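Local coordinates for VC0179-like protein (Escherichia coli, PDB 4XJ6) that probably catalyses the joining of two nucleoside triphosphates into a cyclic dinucleotide, as a bacterial homologue of cyclic GMP-AMP synthase, at residues N6-Y9 with G15-S18; R180-I183 with T188-D191. All coordinates share one frame; numbering follows the deposited sequence.

Interaction 1 (N6-Y9 with G15-S18); sequences NNYY and GLIS
Tyr8 and Tyr9 present their backbone carbonyls to Leu16 and Ile17 where two consecutive short helices near the N-terminus, joined by a short loop, meet: the last turn of helix 6-10 faces the first turn of helix 16-20, with Gly15 as the N-cap of the second. Leu16 N donates to Tyr8 O at 2.8 Å and Ile17 N to Tyr9 O at 2.9 Å, the second bond being the straighter. Amides in the first turn of a helix have no carbonyl of their own helix to bind, and here the preceding helix supplies two. Gly15 suits this tight junction because it carries no side chain: its CA lies 3.5 Å from Tyr8 O, and the carbonyls of Asn7 and Tyr9 are also close by.

The packed side belongs to Leu16 and the two tyrosines. With its CG anti to the backbone N (chi1 -175°), Leu16 runs alongside Tyr9 and slants across Tyr8, and a single methyl, CD2, serves both rings. It meets the edge of the Tyr9 ring near the ring plane, 3.9 Å from CD1, and lies 4.2 Å from Tyr8 CE2 at an oblique angle. The tyrosines combine broad apolar rings with a polar tip; Tyr8 OH bonds to Asn390, and its ring rests on Leu386, Ile389 and Phe393 of helix 382-393. Tyr9 is stacked with Phe281.

The other side is looser and partly exposed. Ile17 bears on the neighbouring segment through its branch point, while the end of its long arm, fully extended, leads away. What remains of that side is slight: the beta-branch methyl CG2 of Ile17 rests 3.5 Å from Tyr9 O, the same oxygen that accepts the Ile17 amide.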
loop_
_atom_site.group_PDB
_atom_site.type_symbol
_atom_site.label_atom_id
_atom_site.label_comp_id
_atom_site.label_asym_id
_atom_site.label_seq_id
_atom_site.Cartn_x
_atom_site.Cartn_y
_atom_site.Cartn_z
ATOM N N ASN A 6 -6.136 19.719 20.737
ATOM C CA ASN A 6 -7.089 19.647 19.630
ATOM C C ASN A 6 -6.685 20.494 18.423
ATOM O O ASN A 6 -6.892 20.093 17.275
ATOM C CB ASN A 6 -8.481 20.063 20.106
ATOM C CG ASN A 6 -9.171 18.975 20.904
ATOM O OD1 ASN A 6 -8.933 17.787 20.691
ATOM N ND2 ASN A 6 -10.036 19.377 21.830
ATOM N N ASN A 7 -6.107 21.661 18.686
ATOM C CA ASN A 7 -5.625 22.528 17.616
ATOM C C ASN A 7 -4.262 22.085 17.092
ATOM O O ASN A 7 -3.953 22.281 15.918
ATOM C CB ASN A 7 -5.566 23.984 18.085
ATOM C CG ASN A 7 -6.872 24.722 17.852
ATOM O OD1 ASN A 7 -7.112 25.257 16.769
ATOM N ND2 ASN A 7 -7.725 24.751 18.868
ATOM N N TYR A 8 -3.451 21.495 17.967
ATOM C CA TYR A 8 -2.196 20.880 17.552
ATOM C C TYR A 8 -2.486 19.842 16.479
ATOM O O TYR A 8 -1.782 19.750 15.475
ATOM C CB TYR A 8 -1.486 20.240 18.750
ATOM C CG TYR A 8 -0.349 19.300 18.388
ATOM C CD1 TYR A 8 0.957 19.761 18.296
ATOM C CD2 TYR A 8 -0.585 17.950 18.153
ATOM C CE1 TYR A 8 1.997 18.907 17.971
ATOM C CE2 TYR A 8 0.448 17.089 17.823
ATOM C CZ TYR A 8 1.739 17.575 17.735
ATOM O OH TYR A 8 2.774 16.727 17.412
ATOM N N TYR A 9 -3.549 19.075 16.697
ATOM C CA TYR A 9 -3.918 17.985 15.803
ATOM C C TYR A 9 -4.587 18.450 14.508
ATOM O O TYR A 9 -4.241 17.978 13.422
ATOM C CB TYR A 9 -4.855 17.006 16.524
ATOM C CG TYR A 9 -4.170 16.089 17.518
ATOM C CD1 TYR A 9 -3.170 15.214 17.111
ATOM C CD2 TYR A 9 -4.550 16.073 18.854
ATOM C CE1 TYR A 9 -2.552 14.369 18.010
ATOM C CE2 TYR A 9 -3.936 15.229 19.764
ATOM C CZ TYR A 9 -2.938 14.378 19.334
ATOM O OH TYR A 9 -2.318 13.532 20.223
ATOM N N GLY A 15 -1.630 22.807 11.677
ATOM C CA GLY A 15 -1.879 21.655 12.529
ATOM C C GLY A 15 -1.308 20.371 11.953
ATOM O O GLY A 15 -0.782 20.363 10.841
ATOM N N LEU A 16 -1.421 19.280 12.705
ATOM C CA LEU A 16 -0.824 18.006 12.309
ATOM C C LEU A 16 -1.466 17.414 11.055
ATOM O O LEU A 16 -0.773 16.867 10.196
ATOM C CB LEU A 16 -0.907 17.003 13.461
ATOM C CG LEU A 16 -0.217 15.658 13.230
ATOM C CD1 LEU A 16 1.240 15.868 12.835
ATOM C CD2 LEU A 16 -0.330 14.772 14.469
ATOM N N ILE A 17 -2.787 17.527 10.949
ATOM C CA ILE A 17 -3.502 17.023 9.783
ATOM C C ILE A 17 -3.051 17.759 8.520
ATOM O O ILE A 17 -2.985 17.180 7.436
ATOM C CB ILE A 17 -5.034 17.154 9.957
ATOM C CG1 ILE A 17 -5.763 16.561 8.748
ATOM C CG2 ILE A 17 -5.438 18.605 10.201
ATOM C CD1 ILE A 17 -7.266 16.653 8.839
ATOM N N SER A 18 -2.712 19.032 8.674
ATOM C CA SER A 18 -2.249 19.836 7.556
ATOM C C SER A 18 -0.842 19.435 7.131
ATOM O O SER A 18 -0.494 19.512 5.952
ATOM C CB SER A 18 -2.290 21.315 7.922
ATOM O OG SER A 18 -3.609 21.709 8.251
#

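Interaction 2 (R180-I183 with T188-D191); sequences RIKI and THID. With MG (magnesium ion), chain C; GH3 (3'-deoxy-guanosine-5'-triphosphate), chain E.
Arg180 runs alongside Asp191 and lies over His189 on one face of an antiparallel hairpin. Its CB lies 3.3 Å from Asp191 OD1, and CG runs on past the same oxygen to the CB of His189. CD sits over the imidazole as a CH-pi contact, 4.0 Å from the ring centroid. Extended to this point, the chain bends at chi3 (-68°), laying the guanidinium on His189 with its NE and NH2 edge to Asp191. NE donates to Asp191 OD1 at a short 2.5 Å, and NH2 to OD2 at 2.9 Å: a side-on salt bridge to the syn lone pairs, the two groups nearly coplanar. CZ lies over the histidine face toward its rim, the planes 19° apart, and NH1 is 3.8 Å from His189 CE1 and NE2. Glu127 holds that ring through ND1.

On the opposite face Ile181, Ile183 and Ile190 give the apolar cover expected of beta-branched residues in strands, and backbone bonds such as Ile190 N to Ile181 O (2.9 Å) join the strands. Asp191 OD2 binds magnesium at 2.2 Å beside Asp129 and Asp131. Arg180 is therefore a second-shell partner positioning a metal ligand, in the acidic metal site characteristic of the nucleotidyltransferase fold.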
loop_
_atom_site.group_PDB
_atom_site.type_symbol
_atom_site.label_atom_id
_atom_site.label_comp_id
_atom_site.label_asym_id
_atom_site.label_seq_id
_atom_site.Cartn_x
_atom_site.Cartn_y
_atom_site.Cartn_z
ATOM N N ARG A 180 7.781 -2.860 -7.334
ATOM C CA ARG A 180 7.791 -1.474 -6.888
ATOM C C ARG A 180 8.758 -0.634 -7.706
ATOM O O ARG A 180 9.896 -1.036 -7.943
ATOM C CB ARG A 180 8.158 -1.385 -5.406
ATOM C CG ARG A 180 8.438 0.031 -4.925
ATOM C CD ARG A 180 8.728 0.061 -3.431
ATOM N NE ARG A 180 7.541 -0.267 -2.651
ATOM C CZ ARG A 180 7.527 -0.374 -1.326
ATOM N NH1 ARG A 180 8.641 -0.184 -0.628
ATOM N NH2 ARG A 180 6.398 -0.674 -0.696
ATOM N N ILE A 181 8.297 0.531 -8.147
ATOM C CA ILE A 181 9.182 1.495 -8.777
ATOM C C ILE A 181 9.351 2.693 -7.844
ATOM O O ILE A 181 8.378 3.306 -7.410
ATOM C CB ILE A 181 8.661 1.939 -10.173
ATOM C CG1 ILE A 181 9.653 2.895 -10.841
ATOM C CG2 ILE A 181 7.254 2.538 -10.097
ATOM C CD1 ILE A 181 10.934 2.219 -11.280
ATOM N N LYS A 182 10.599 2.998 -7.508
ATOM C CA LYS A 182 10.892 4.091 -6.591
ATOM C C LYS A 182 11.320 5.328 -7.363
ATOM O O LYS A 182 12.247 5.273 -8.167
ATOM C CB LYS A 182 11.984 3.685 -5.599
ATOM C CG LYS A 182 11.632 2.479 -4.743
ATOM C CD LYS A 182 12.849 1.971 -3.987
ATOM C CE LYS A 182 13.343 2.993 -2.976
ATOM N NZ LYS A 182 12.362 3.195 -1.872
ATOM N N ILE A 183 10.640 6.440 -7.116
ATOM C CA ILE A 183 10.960 7.691 -7.787
ATOM C C ILE A 183 11.567 8.674 -6.788
ATOM O O ILE A 183 10.849 9.413 -6.116
ATOM C CB ILE A 183 9.716 8.307 -8.441
ATOM C CG1 ILE A 183 8.933 7.232 -9.199
ATOM C CG2 ILE A 183 10.109 9.446 -9.368
ATOM C CD1 ILE A 183 7.611 7.709 -9.749
ATOM N N THR A 188 8.531 9.312 -3.904
ATOM C CA THR A 188 7.356 8.492 -4.144
ATOM C C THR A 188 7.771 7.137 -4.688
ATOM O O THR A 188 8.699 7.045 -5.490
ATOM C CB THR A 188 6.389 9.175 -5.145
ATOM O OG1 THR A 188 5.919 10.411 -4.595
ATOM C CG2 THR A 188 5.198 8.280 -5.465
ATOM N N HIS A 189 7.105 6.081 -4.236
ATOM C CA HIS A 189 7.224 4.797 -4.908
ATOM C C HIS A 189 5.833 4.255 -5.215
ATOM O O HIS A 189 4.867 4.551 -4.506
ATOM C CB HIS A 189 8.037 3.799 -4.076
ATOM C CG HIS A 189 7.411 3.437 -2.764
ATOM N ND1 HIS A 189 7.976 3.775 -1.554
ATOM C CD2 HIS A 189 6.281 2.751 -2.475
ATOM C CE1 HIS A 189 7.216 3.319 -0.574
ATOM N NE2 HIS A 189 6.181 2.695 -1.106
ATOM N N ILE A 190 5.734 3.483 -6.289
ATOM C CA ILE A 190 4.455 2.947 -6.719
ATOM C C ILE A 190 4.477 1.428 -6.670
ATOM O O ILE A 190 5.266 0.784 -7.363
ATOM C CB ILE A 190 4.100 3.405 -8.144
ATOM C CG1 ILE A 190 4.078 4.932 -8.219
ATOM C CG2 ILE A 190 2.767 2.816 -8.577
ATOM C CD1 ILE A 190 3.716 5.477 -9.583
ATOM N N ASP A 191 3.615 0.856 -5.838
ATOM C CA ASP A 191 3.479 -0.593 -5.760
ATOM C C ASP A 191 2.488 -1.099 -6.804
ATOM O O ASP A 191 1.382 -0.573 -6.938
ATOM C CB ASP A 191 3.042 -1.018 -4.359
ATOM C CG ASP A 191 4.172 -0.928 -3.350
ATOM O OD1 ASP A 191 5.346 -0.907 -3.777
ATOM O OD2 ASP A 191 3.893 -0.886 -2.132
HETATM MG MG MG C . 2.438 -0.066 -0.664
HETATM O O3A GH3 E . 5.604 -4.435 1.564
HETATM P PA GH3 E . 4.696 -5.730 1.270
HETATM O O1A GH3 E . 3.899 -6.058 2.510
HETATM O O2A GH3 E . 5.518 -6.914 0.813
HETATM O "O5'" GH3 E . 3.687 -5.238 0.116
HETATM C "C5'" GH3 E . 3.445 -3.862 -0.082
HETATM C "C4'" GH3 E . 2.300 -3.696 -1.068
HETATM O "O4'" GH3 E . 1.811 -4.967 -1.440
HETATM C "C3'" GH3 E . 1.108 -2.938 -0.509
HETATM C "C2'" GH3 E . -0.081 -3.581 -1.208
HETATM O "O2'" GH3 E . -0.446 -2.825 -2.340
HETATM C "C1'" GH3 E . 0.411 -4.946 -1.657
HETATM N N9 GH3 E . -0.155 -5.973 -0.771
HETATM C C8 GH3 E . 0.481 -6.450 0.346
HETATM N N7 GH3 E . -0.305 -7.384 0.916
HETATM C C5 GH3 E . -1.425 -7.518 0.172
HETATM C C6 GH3 E . -2.534 -8.336 0.323
HETATM O O6 GH3 E . -2.597 -9.112 1.275
HETATM N N1 GH3 E . -3.559 -8.273 -0.595
HETATM C C2 GH3 E . -3.472 -7.396 -1.656
HETATM N N2 GH3 E . -4.470 -7.344 -2.539
HETATM N N3 GH3 E . -2.361 -6.582 -1.799
HETATM C C4 GH3 E . -1.350 -6.640 -0.899
HETATM O O HOH W 1 3.182 -0.821 1.127
#

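How the interactions relate
The two interactions lie far apart, with centres about 28 Å from each other and nearest atoms about 15 Å apart. Interaction 2 sits nearer the middle of the chain, its centre about 11 Å from the chain's centre, and belongs to the active site: besides its own magnesium and nucleotide, the side chain of Asp191 is about 5 Å from a second bound 3'-deoxy-GTP. The centre of interaction 1 lies about 24 Å from that of the chain, against helices of the C-terminal region. Soon after helix 16-20 comes the long helix 24-57, whose Leu30, Leu33 and Val37 pack on the apolar face of the 180-183 and 188-191 hairpin, behind the metal site.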